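PDB 3CPG: pyridoxal phosphate homeostasis protein from Bifidobacterium adolescentis ATCC 15703, which probably binds pyridoxal 5'-phosphate on a TIM-barrel fold and takes part in keeping the supply of that cofactor in balance. Local coordinates for residues A[163-168]-A[188-193]. Sequence-based numbering, arbitrary orientation.
Sequences VLLEVN and QKIGTL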
loop_
_atom_site.group_PDB
_atom_site.type_symbol
_atom_site.label_atom_id
_atom_site.label_comp_id
_atom_site.label_asym_id
_atom_site.label_seq_id
_atom_site.Cartn_x
_atom_site.Cartn_y
_atom_site.Cartn_z
ATOM N N VAL A 163 -8.350 -2.823 -4.679
ATOM C CA VAL A 163 -7.765 -1.629 -5.277
ATOM C C VAL A 163 -7.950 -0.430 -4.369
ATOM O O VAL A 163 -8.920 -0.355 -3.612
ATOM C CB VAL A 163 -8.411 -1.263 -6.648
ATOM C CG1 VAL A 163 -8.200 -2.379 -7.654
ATOM C CG2 VAL A 163 -9.894 -0.971 -6.464
ATOM N N LEU A 164 -6.995 0.489 -4.426
ATOM C CA LEU A 164 -7.092 1.733 -3.681
ATOM C C LEU A 164 -7.081 2.792 -4.770
ATOM O O LEU A 164 -6.354 2.661 -5.757
ATOM C CB LEU A 164 -5.893 1.956 -2.749
ATOM C CG LEU A 164 -5.621 0.955 -1.622
ATOM C CD1 LEU A 164 -4.611 1.561 -0.647
ATOM C CD2 LEU A 164 -6.911 0.617 -0.886
ATOM N N LEU A 165 -7.909 3.816 -4.618
ATOM C CA LEU A 165 -7.937 4.899 -5.590
ATOM C C LEU A 165 -6.813 5.843 -5.196
ATOM O O LEU A 165 -6.800 6.390 -4.088
ATOM C CB LEU A 165 -9.281 5.635 -5.552
ATOM C CG LEU A 165 -9.350 6.959 -6.325
ATOM C CD1 LEU A 165 -9.004 6.736 -7.799
ATOM C CD2 LEU A 165 -10.748 7.547 -6.180
ATOM N N GLU A 166 -5.856 6.008 -6.101
ATOM C CA GLU A 166 -4.705 6.869 -5.872
ATOM C C GLU A 166 -5.084 8.289 -6.251
ATOM O O GLU A 166 -5.451 8.548 -7.395
ATOM C CB GLU A 166 -3.538 6.401 -6.738
ATOM C CG GLU A 166 -2.255 7.184 -6.563
ATOM C CD GLU A 166 -1.207 6.767 -7.575
ATOM O OE1 GLU A 166 -1.392 7.055 -8.776
ATOM O OE2 GLU A 166 -0.211 6.142 -7.172
ATOM N N VAL A 167 -4.982 9.203 -5.293
ATOM C CA VAL A 167 -5.334 10.594 -5.532
ATOM C C VAL A 167 -4.103 11.488 -5.482
ATOM O O VAL A 167 -3.219 11.299 -4.647
ATOM C CB VAL A 167 -6.348 11.098 -4.478
ATOM C CG1 VAL A 167 -6.757 12.532 -4.791
ATOM C CG2 VAL A 167 -7.565 10.192 -4.451
ATOM N N ASN A 168 -4.056 12.464 -6.382
ATOM C CA ASN A 168 -2.940 13.400 -6.437
ATOM C C ASN A 168 -3.212 14.509 -5.426
ATOM O O ASN A 168 -4.111 15.325 -5.624
ATOM C CB ASN A 168 -2.824 13.995 -7.844
ATOM C CG ASN A 168 -1.687 14.999 -7.970
ATOM O OD1 ASN A 168 -1.017 15.333 -6.993
ATOM N ND2 ASN A 168 -1.473 15.490 -9.185
ATOM N N GLN A 188 -16.870 6.082 -7.084
ATOM C CA GLN A 188 -18.193 5.511 -7.262
ATOM C C GLN A 188 -18.268 4.663 -8.527
ATOM O O GLN A 188 -18.894 3.605 -8.529
ATOM C CB GLN A 188 -19.230 6.634 -7.267
ATOM C CG GLN A 188 -19.203 7.422 -5.957
ATOM C CD GLN A 188 -20.182 8.575 -5.920
ATOM O OE1 GLN A 188 -20.211 9.409 -6.824
ATOM N NE2 GLN A 188 -20.983 8.636 -4.858
ATOM N N LYS A 189 -17.618 5.114 -9.596
ATOM C CA LYS A 189 -17.616 4.350 -10.841
ATOM C C LYS A 189 -16.856 3.041 -10.625
ATOM O O LYS A 189 -17.289 1.980 -11.075
ATOM C CB LYS A 189 -16.956 5.150 -11.969
ATOM C CG LYS A 189 -16.791 4.359 -13.265
ATOM C CD LYS A 189 -18.128 3.833 -13.774
ATOM C CE LYS A 189 -17.947 2.883 -14.950
ATOM N NZ LYS A 189 -17.297 3.537 -16.116
ATOM N N ILE A 190 -15.719 3.124 -9.938
ATOM C CA ILE A 190 -14.917 1.937 -9.654
ATOM C C ILE A 190 -15.750 0.936 -8.853
ATOM O O ILE A 190 -15.653 -0.274 -9.055
ATOM C CB ILE A 190 -13.643 2.302 -8.849
ATOM C CG1 ILE A 190 -12.698 3.128 -9.725
ATOM C CG2 ILE A 190 -12.951 1.033 -8.351
ATOM C CD1 ILE A 190 -11.453 3.626 -9.011
ATOM N N GLY A 191 -16.578 1.452 -7.950
ATOM C CA GLY A 191 -17.414 0.587 -7.137
ATOM C C GLY A 191 -18.391 -0.259 -7.935
ATOM O O GLY A 191 -18.863 -1.287 -7.448
ATOM N N THR A 192 -18.692 0.160 -9.161
ATOM C CA THR A 192 -19.630 -0.578 -10.004
ATOM C C THR A 192 -18.968 -1.669 -10.840
ATOM O O THR A 192 -19.653 -2.491 -11.446
ATOM C CB THR A 192 -20.378 0.360 -10.976
ATOM O OG1 THR A 192 -19.459 0.886 -11.943
ATOM C CG2 THR A 192 -21.020 1.506 -10.217
ATOM N N LEU A 193 -17.639 -1.679 -10.871
ATOM C CA LEU A 193 -16.912 -2.667 -11.663
ATOM C C LEU A 193 -16.768 -4.020 -10.979
ATOM O O LEU A 193 -16.457 -4.093 -9.792
ATOM C CB LEU A 193 -15.523 -2.132 -12.013
ATOM C CG LEU A 193 -15.495 -0.834 -12.824
ATOM C CD1 LEU A 193 -14.067 -0.325 -12.943
ATOM C CD2 LEU A 193 -16.094 -1.083 -14.203
#
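Ile190 meets Val163 and Leu165 at once, a compact example of how a helix of a TIM barrel is seated on the outer face of a strand of the parallel barrel sheet. The apolar contacts divide between the two branches of the isoleucine. Its short branch ends on the valine, with Ile190 CG2 4.1 Å from Val163 CG2, while its long branch runs on to the leucine, where Ile190 CD1 lies 4.1 Å from Leu165 CD1. The long branch is extended (chi2 176°), which carries CD1 well beyond CG2 and lets one side chain span two strand positions. On the strand, CD1 is the methyl of the Leu165 fork that does the touching. Leu164, between the two contacting residues, points to the other face, as strand alternation demands; it packs against Thr137 and Glu139 of the neighbouring strand 137-141. The backbones stay well apart, with 8.6 Å between the CA atoms of Leu165 and Ile190.

Within 188-193 the polar bonding gathers on Lys189 O, which accepts from both Thr192 N and Thr192 OG1; the hydroxyl bond, 2.6 Å from OG1 to that oxygen, uses a lone pair in the carbonyl plane. Leu193 N in turn binds Ile190 O at 3.0 Å, on the way to strand 196-202.

The pairing lies within the right-handed beta-alpha-beta unit of strand 161-166, helix 183-191 and strand 196-202. Ile190 also touches Ile196 of the next strand and Ala147 of helix 144-157, which continue the apolar layer. Methyl groups at van der Waals distance, all on buried residues, imply that the two segments are probably held together by dispersion and exclusion of water, without directional bonds between them.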